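Local coordinates for protein transcriptional repressor of the blcABC operon (Agrobacterium tumefaciens, PDB 3MQ0) that represses transcription of the blcABC operon, probably by binding DNA through a winged helix-turn-helix domain, and is regulated through oligomerization, at residues V33-L38 with H63-V68; D73-A76 with T82-I85; V103-D108 with S265-Y270. All blocks are in the same frame, centred on the assembly; numbering follows the deposited sequence.

Contact 1 of 3, residues V33-L38 with H63-V68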
loop_
_atom_site.group_PDB
_atom_site.type_symbol
_atom_site.label_atom_id
_atom_site.label_comp_id
_atom_site.label_asym_id
_atom_site.label_seq_id
_atom_site.Cartn_x
_atom_site.Cartn_y
_atom_site.Cartn_z
ATOM N N VAL B 33 8.964 -0.767 18.134
ATOM C CA VAL B 33 9.287 -1.033 16.736
ATOM C C VAL B 33 9.572 -2.525 16.500
ATOM O O VAL B 33 9.090 -3.117 15.528
ATOM C CB VAL B 33 10.436 -0.144 16.263
ATOM C CG1 VAL B 33 10.924 -0.570 14.873
ATOM C CG2 VAL B 33 9.966 1.314 16.257
ATOM N N ARG B 34 10.314 -3.151 17.407
ATOM C CA ARG B 34 10.556 -4.594 17.279
ATOM C C ARG B 34 9.254 -5.409 17.293
ATOM O O ARG B 34 9.069 -6.346 16.490
ATOM C CB ARG B 34 11.507 -5.065 18.372
ATOM C CG ARG B 34 11.760 -6.562 18.393
ATOM C CD ARG B 34 12.889 -6.873 19.371
ATOM N NE ARG B 34 13.513 -5.648 19.866
ATOM C CZ ARG B 34 14.535 -5.030 19.282
ATOM N NH1 ARG B 34 15.068 -5.528 18.171
ATOM N NH2 ARG B 34 15.022 -3.909 19.811
ATOM N N ILE B 35 8.349 -5.045 18.200
ATOM C CA ILE B 35 7.042 -5.699 18.305
ATOM C C ILE B 35 6.226 -5.500 17.035
ATOM O O ILE B 35 5.640 -6.448 16.527
ATOM C CB ILE B 35 6.244 -5.163 19.519
ATOM C CG1 ILE B 35 6.884 -5.653 20.818
ATOM C CG2 ILE B 35 4.785 -5.609 19.468
ATOM C CD1 ILE B 35 6.419 -4.859 22.033
ATOM N N LEU B 36 6.173 -4.271 16.521
ATOM C CA LEU B 36 5.421 -4.048 15.291
ATOM C C LEU B 36 6.002 -4.844 14.130
ATOM O O LEU B 36 5.258 -5.401 13.321
ATOM C CB LEU B 36 5.323 -2.560 14.953
ATOM C CG LEU B 36 4.423 -1.826 15.959
ATOM C CD1 LEU B 36 4.702 -0.338 15.921
ATOM C CD2 LEU B 36 2.937 -2.093 15.717
ATOM N N ASP B 37 7.326 -4.924 14.053
ATOM C CA ASP B 37 7.931 -5.716 12.990
ATOM C C ASP B 37 7.546 -7.194 13.095
ATOM O O ASP B 37 7.304 -7.848 12.085
ATOM C CB ASP B 37 9.444 -5.564 12.989
ATOM C CG ASP B 37 9.899 -4.200 12.492
ATOM O OD1 ASP B 37 9.080 -3.431 11.924
ATOM O OD2 ASP B 37 11.098 -3.903 12.657
ATOM N N LEU B 38 7.505 -7.718 14.317
ATOM C CA LEU B 38 7.174 -9.125 14.535
ATOM C C LEU B 38 5.731 -9.418 14.162
ATOM O O LEU B 38 5.446 -10.409 13.501
ATOM C CB LEU B 38 7.413 -9.515 15.983
ATOM C CG LEU B 38 8.872 -9.756 16.348
ATOM C CD1 LEU B 38 9.062 -9.606 17.842
ATOM C CD2 LEU B 38 9.313 -11.140 15.874
ATOM N N HIS B 63 4.115 -7.140 29.092
ATOM C CA HIS B 63 2.661 -7.029 29.002
ATOM C C HIS B 63 2.182 -5.582 29.089
ATOM O O HIS B 63 1.265 -5.184 28.382
ATOM C CB HIS B 63 1.977 -7.870 30.077
ATOM C CG HIS B 63 2.158 -9.348 29.885
ATOM N ND1 HIS B 63 1.546 -10.283 30.689
ATOM C CD2 HIS B 63 2.883 -10.046 28.980
ATOM C CE1 HIS B 63 1.885 -11.496 30.286
ATOM N NE2 HIS B 63 2.694 -11.380 29.248
ATOM N N GLY B 64 2.797 -4.802 29.963
ATOM C CA GLY B 64 2.438 -3.397 30.096
ATOM C C GLY B 64 2.738 -2.623 28.825
ATOM O O GLY B 64 1.966 -1.776 28.413
ATOM N N LEU B 65 3.862 -2.925 28.186
ATOM C CA LEU B 65 4.209 -2.226 26.954
ATOM C C LEU B 65 3.204 -2.559 25.863
ATOM O O LEU B 65 2.735 -1.666 25.156
ATOM C CB LEU B 65 5.632 -2.564 26.508
ATOM C CG LEU B 65 6.104 -1.980 25.180
ATOM C CD1 LEU B 65 6.078 -0.450 25.191
ATOM C CD2 LEU B 65 7.509 -2.506 24.950
ATOM N N LEU B 66 2.861 -3.841 25.742
ATOM C CA LEU B 66 1.889 -4.268 24.740
ATOM C C LEU B 66 0.541 -3.583 24.982
ATOM O O LEU B 66 -0.125 -3.177 24.043
ATOM C CB LEU B 66 1.739 -5.791 24.721
ATOM C CG LEU B 66 2.945 -6.613 24.253
ATOM C CD1 LEU B 66 2.659 -8.109 24.403
ATOM C CD2 LEU B 66 3.298 -6.286 22.819
ATOM N N ALA B 67 0.144 -3.438 26.241
ATOM C CA ALA B 67 -1.131 -2.791 26.546
ATOM C C ALA B 67 -1.120 -1.309 26.183
ATOM O O ALA B 67 -2.114 -0.772 25.717
ATOM C CB ALA B 67 -1.523 -2.993 28.010
ATOM N N VAL B 68 0.013 -0.647 26.397
ATOM C CA VAL B 68 0.157 0.743 26.013
ATOM C C VAL B 68 0.096 0.900 24.494
ATOM O O VAL B 68 -0.547 1.809 23.993
ATOM C CB VAL B 68 1.463 1.358 26.568
ATOM C CG1 VAL B 68 1.743 2.710 25.911
ATOM C CG2 VAL B 68 1.373 1.499 28.085
#

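Contact 2 of 3, residues D73-A76 with T82-I85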
loop_
_atom_site.group_PDB
_atom_site.type_symbol
_atom_site.label_atom_id
_atom_site.label_comp_id
_atom_site.label_asym_id
_atom_site.label_seq_id
_atom_site.Cartn_x
_atom_site.Cartn_y
_atom_site.Cartn_z
ATOM N N ASP B 73 -3.161 2.595 19.887
ATOM C CA ASP B 73 -3.698 2.145 18.599
ATOM C C ASP B 73 -2.617 1.718 17.587
ATOM O O ASP B 73 -2.890 1.537 16.399
ATOM C CB ASP B 73 -4.651 3.190 18.007
ATOM C CG ASP B 73 -5.842 3.483 18.921
ATOM O OD1 ASP B 73 -6.327 2.546 19.598
ATOM O OD2 ASP B 73 -6.285 4.653 18.970
ATOM N N LEU B 74 -1.390 1.538 18.058
ATOM C CA LEU B 74 -0.377 0.894 17.230
ATOM C C LEU B 74 -0.763 -0.567 16.975
ATOM O O LEU B 74 -0.548 -1.091 15.881
ATOM C CB LEU B 74 0.991 0.966 17.911
ATOM C CG LEU B 74 1.507 2.393 18.125
ATOM C CD1 LEU B 74 2.698 2.340 19.033
ATOM C CD2 LEU B 74 1.857 3.040 16.779
ATOM N N LEU B 75 -1.297 -1.224 18.009
ATOM C CA LEU B 75 -1.821 -2.581 17.902
ATOM C C LEU B 75 -3.314 -2.569 18.207
ATOM O O LEU B 75 -3.812 -1.690 18.911
ATOM C CB LEU B 75 -1.152 -3.521 18.916
ATOM C CG LEU B 75 0.368 -3.678 18.852
ATOM C CD1 LEU B 75 0.918 -4.428 20.071
ATOM C CD2 LEU B 75 0.813 -4.340 17.554
ATOM N N ALA B 76 -4.001 -3.563 17.671
ATOM C CA ALA B 76 -5.392 -3.837 17.976
ATOM C C ALA B 76 -5.447 -5.205 18.642
ATOM O O ALA B 76 -4.769 -6.143 18.214
ATOM C CB ALA B 76 -6.213 -3.851 16.698
ATOM N N THR B 82 -5.298 -12.060 20.750
ATOM C CA THR B 82 -4.231 -11.929 19.772
ATOM C C THR B 82 -4.085 -10.475 19.360
ATOM O O THR B 82 -5.019 -9.690 19.436
ATOM C CB THR B 82 -4.433 -12.835 18.538
ATOM O OG1 THR B 82 -5.724 -12.601 17.969
ATOM C CG2 THR B 82 -4.313 -14.297 18.935
ATOM N N LEU B 83 -2.891 -10.107 18.944
ATOM C CA LEU B 83 -2.613 -8.724 18.647
ATOM C C LEU B 83 -2.347 -8.607 17.157
ATOM O O LEU B 83 -1.770 -9.503 16.546
ATOM C CB LEU B 83 -1.421 -8.254 19.474
ATOM C CG LEU B 83 -1.708 -8.208 20.974
ATOM C CD1 LEU B 83 -0.431 -8.114 21.777
ATOM C CD2 LEU B 83 -2.633 -7.039 21.295
ATOM N N ARG B 84 -2.806 -7.517 16.562
ATOM C CA ARG B 84 -2.562 -7.293 15.149
ATOM C C ARG B 84 -2.192 -5.838 14.961
ATOM O O ARG B 84 -2.412 -5.023 15.848
ATOM C CB ARG B 84 -3.808 -7.659 14.332
ATOM C CG ARG B 84 -4.194 -9.111 14.558
ATOM C CD ARG B 84 -5.605 -9.510 14.143
ATOM N NE ARG B 84 -5.957 -10.779 14.793
ATOM C CZ ARG B 84 -6.997 -11.544 14.469
ATOM N NH1 ARG B 84 -7.809 -11.192 13.480
ATOM N NH2 ARG B 84 -7.218 -12.673 15.135
ATOM N N ILE B 85 -1.610 -5.513 13.812
ATOM C CA ILE B 85 -1.319 -4.120 13.518
ATOM C C ILE B 85 -2.608 -3.297 13.518
ATOM O O ILE B 85 -3.610 -3.707 12.924
ATOM C CB ILE B 85 -0.647 -3.974 12.141
ATOM C CG1 ILE B 85 0.649 -4.796 12.086
ATOM C CG2 ILE B 85 -0.382 -2.500 11.831
ATOM C CD1 ILE B 85 1.735 -4.304 13.028
#

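Contact 3 of 3, residues V103-D108 with S265-Y270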
loop_
_atom_site.group_PDB
_atom_site.type_symbol
_atom_site.label_atom_id
_atom_site.label_comp_id
_atom_site.label_asym_id
_atom_site.label_seq_id
_atom_site.Cartn_x
_atom_site.Cartn_y
_atom_site.Cartn_z
ATOM N N VAL B 103 13.292 12.143 -7.429
ATOM C CA VAL B 103 14.415 12.963 -7.842
ATOM C C VAL B 103 15.160 13.534 -6.638
ATOM O O VAL B 103 16.388 13.528 -6.609
ATOM C CB VAL B 103 13.963 14.099 -8.777
ATOM C CG1 VAL B 103 15.122 15.049 -9.071
ATOM C CG2 VAL B 103 13.389 13.507 -10.060
ATOM N N SER B 104 14.440 14.044 -5.642
ATOM C CA SER B 104 15.129 14.584 -4.470
ATOM C C SER B 104 15.789 13.455 -3.651
ATOM O O SER B 104 16.865 13.638 -3.100
ATOM C CB SER B 104 14.191 15.427 -3.594
ATOM O OG SER B 104 13.111 14.654 -3.108
ATOM N N THR B 105 15.145 12.292 -3.592
ATOM C CA THR B 105 15.725 11.125 -2.926
ATOM C C THR B 105 17.045 10.721 -3.597
ATOM O O THR B 105 18.056 10.484 -2.939
ATOM C CB THR B 105 14.737 9.936 -2.959
ATOM O OG1 THR B 105 13.541 10.303 -2.254
ATOM C CG2 THR B 105 15.346 8.692 -2.320
ATOM N N PHE B 106 17.012 10.658 -4.920
ATOM C CA PHE B 106 18.195 10.406 -5.753
ATOM C C PHE B 106 19.309 11.422 -5.454
ATOM O O PHE B 106 20.429 11.035 -5.153
ATOM C CB PHE B 106 17.740 10.452 -7.215
ATOM C CG PHE B 106 18.846 10.614 -8.237
ATOM C CD1 PHE B 106 19.595 9.521 -8.657
ATOM C CD2 PHE B 106 19.066 11.840 -8.840
ATOM C CE1 PHE B 106 20.585 9.663 -9.641
ATOM C CE2 PHE B 106 20.053 11.996 -9.813
ATOM C CZ PHE B 106 20.810 10.899 -10.212
ATOM N N ASN B 107 18.995 12.716 -5.506
ATOM C CA ASN B 107 20.012 13.753 -5.303
ATOM C C ASN B 107 20.718 13.577 -3.970
ATOM O O ASN B 107 21.948 13.625 -3.894
ATOM C CB ASN B 107 19.403 15.160 -5.348
ATOM C CG ASN B 107 18.956 15.573 -6.736
ATOM O OD1 ASN B 107 19.468 15.093 -7.730
ATOM N ND2 ASN B 107 18.005 16.501 -6.799
ATOM N N ASP B 108 19.927 13.386 -2.918
ATOM C CA ASP B 108 20.456 13.235 -1.564
ATOM C C ASP B 108 21.290 11.966 -1.380
ATOM O O ASP B 108 22.293 11.950 -0.656
ATOM C CB ASP B 108 19.313 13.288 -0.553
ATOM C CG ASP B 108 18.672 14.671 -0.479
ATOM O OD1 ASP B 108 19.249 15.629 -1.047
ATOM O OD2 ASP B 108 17.599 14.806 0.147
ATOM N N SER B 265 16.308 2.075 -3.885
ATOM C CA SER B 265 14.998 1.407 -3.922
ATOM C C SER B 265 14.402 1.224 -2.523
ATOM O O SER B 265 13.204 1.435 -2.301
ATOM C CB SER B 265 15.128 0.033 -4.598
ATOM O OG SER B 265 15.561 0.202 -5.942
ATOM N N GLU B 266 15.247 0.832 -1.583
ATOM C CA GLU B 266 14.819 0.676 -0.195
ATOM C C GLU B 266 14.262 1.985 0.366
ATOM O O GLU B 266 13.267 2.002 1.086
ATOM C CB GLU B 266 15.971 0.172 0.665
ATOM C CG GLU B 266 15.531 -0.267 2.045
ATOM C CD GLU B 266 16.642 -0.935 2.826
ATOM O OE1 GLU B 266 17.557 -0.219 3.288
ATOM O OE2 GLU B 266 16.601 -2.176 2.973
ATOM N N LYS B 267 14.881 3.095 0.002
ATOM C CA LYS B 267 14.387 4.391 0.440
ATOM C C LYS B 267 13.011 4.690 -0.133
ATOM O O LYS B 267 12.292 5.511 0.406
ATOM C CB LYS B 267 15.378 5.493 0.055
ATOM C CG LYS B 267 16.682 5.407 0.818
ATOM C CD LYS B 267 17.621 6.542 0.436
ATOM C CE LYS B 267 18.865 6.534 1.322
ATOM N NZ LYS B 267 19.901 7.486 0.820
ATOM N N LEU B 268 12.647 4.009 -1.220
ATOM C CA LEU B 268 11.372 4.250 -1.887
ATOM C C LEU B 268 10.312 3.227 -1.514
ATOM O O LEU B 268 9.198 3.251 -2.049
ATOM C CB LEU B 268 11.562 4.286 -3.407
ATOM C CG LEU B 268 12.560 5.314 -3.936
ATOM C CD1 LEU B 268 12.706 5.170 -5.452
ATOM C CD2 LEU B 268 12.118 6.722 -3.568
ATOM N N GLY B 269 10.658 2.321 -0.606
ATOM C CA GLY B 269 9.699 1.359 -0.106
ATOM C C GLY B 269 9.926 -0.075 -0.543
ATOM O O GLY B 269 9.260 -0.978 -0.045
ATOM N N TYR B 270 10.859 -0.296 -1.469
ATOM C CA TYR B 270 11.164 -1.649 -1.913
ATOM C C TYR B 270 11.749 -2.492 -0.777
ATOM O O TYR B 270 12.636 -2.046 -0.051
ATOM C CB TYR B 270 12.137 -1.609 -3.093
ATOM C CG TYR B 270 12.538 -2.972 -3.612
ATOM C CD1 TYR B 270 11.594 -3.832 -4.157
ATOM C CD2 TYR B 270 13.860 -3.391 -3.561
ATOM C CE1 TYR B 270 11.958 -5.075 -4.637
ATOM C CE2 TYR B 270 14.232 -4.634 -4.041
ATOM C CZ TYR B 270 13.275 -5.470 -4.577
ATOM O OH TYR B 270 13.638 -6.711 -5.052
HETATM O O HOH W 1 18.302 9.794 -0.210
#

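Contact 1 of 3, residues V33-L38 with H63-V68
I35 and L66 are the facing positions of two helices, 27-41 and 59-71, that are steeply inclined to each other. Their CA atoms lie 8.4 Å apart, the closest CA pair between the two segments. Each segment is regular helix, held by its own i to i+4 bonds, so what joins them is side chain alone. I35 carries its half of the contact. Its CG1 stands beside the backbone N (chi1 -71°) and the chain continues almost fully extended, which sends CD1 straight at the other helix. There CD1 meets one branch of each of two consecutive leucines: CD2 of L66 at 3.5 Å and CD2 of L65 at 3.9 Å. The L66 methyl also lies against the other arm of the isoleucine, with CD2 3.7 Å from I35 CG2, so it rests in the fork between the two branches. L65, whose CG is anti to its backbone N (chi1 176°), brings its methyl past the isoleucine from the opposite direction. No polar atom enters this buried apolar seam. L75 of the following strand closes on I35 and L66 together, while A48 and L51 of helix 48-52 cover L66. On the other side of helix 27-41, D37 OD1 accepts hydrogen bonds from H88 NE2 and W92 NE1 of the second subunit. A first helix packed by aliphatic side chains against the third, with a short helix between them in the chain, is characteristic of the helix-turn-helix domain of IclR-type regulators, where the third helix is probably the one that reads DNA.

Contact 2 of 3, residues D73-A76 with T82-I85
The carbonyl O of R84 accepts a nearly straight hydrogen bond from A76 N of the neighbouring strand at 2.8 Å (169° at the hydrogen), and L75 CA adds a weak CH...O contact to it at 3.2 Å. This is the antiparallel hairpin of strands 75-77 and 82-85, the wing of the winged helix-turn-helix domain. A76 and R84 form a hydrogen-bonded pair. The return bond runs from R84 N to A76 O at 2.9 Å and lies in the carbonyl plane, whereas A76 N sits 20° away from the plane of the R84 carbonyl. A76 O takes a second, weaker approach from L83 CA at 3.4 Å. One step along, L75 and I85 are a non-hydrogen-bonded pair with CA atoms 4.7 Å apart and side chains that diverge. L75 turns into the helices, where I35, L36, L66 and M69 surround it; I85 packs on L36 and V39 and, across the dimer, on F96 of the second subunit. The chain enters the hairpin through a Schellman motif that ends helix 59-71 at D73, which has positive phi. The extended R84 side chain leaves the strand pair and runs alongside T82, whose OG1 also bonds D80 OD1. L75 and L83 share a loose apolar touch, CD1 to CD1 at 4.3 Å. The guanidinium NH2 of R84 reaches T82 OG1 at 3.2 Å, with the hydroxyl oxygen lying 19° out of the guanidinium plane.

Contact 3 of 3, residues V103-D108 with S265-Y270
T105 and K267 are the closest CA pair of the two segments, 7.6 Å apart, where helix 102-110 passes the C-terminal end of helix 247-267. The touching is done by one methyl. T105 CG2, anti to the backbone N, points across and meets K267 CB at 4.0 Å on one flank and L268 CD2 at 4.0 Å on the other. The T105 hydroxyl is swung beside its own backbone N (chi1 -61°), where OG1 bonds D101 O and also receives R84 NH1 of the second subunit. K267 runs out fully extended past the threonine, and its ammonium is linked to helix 102-110 by a water that donates to T105 O at 2.8 Å and accepts from K267 NZ at 3.0 Å; NZ has a further hydrogen bond to H109 ND1. L268 comes where the chain leaves the helix in a Schellman motif. Y270 N bonds S265 O at 3.0 Å and G269 N bonds E266 O, around a positive phi at G269 that favours glycine. S265 O takes Y270 N and L268 N from opposite faces of its plane. Both segments lean on the GAF-like sheet: V103 and F106 pack on strand 120-127, S265 and L268 on I225 of strand 218-226, so the two helices lie side by side across its surface.

Contacts 1 and 2 lie in the same probable DNA-binding domain, their centres 9 Å apart. L36 binds them together: its CD2 lies 3.6 Å from L75 CD2 and 3.7 Å from I85 CD1, so the core between the helices runs directly into the wing. Contact 3 belongs to the GAF-like C-terminal domain, its centre 29 Å from each of the others, with no touch within the chain. The dimer makes the connection instead. D108 in contact 3 accepts from S78 and A79 on the second subunit's wing, and this chain's R84, in contact 2, makes a weak hydrogen bond to S104 of the second subunit, so wing and partner domain meet across the dimer.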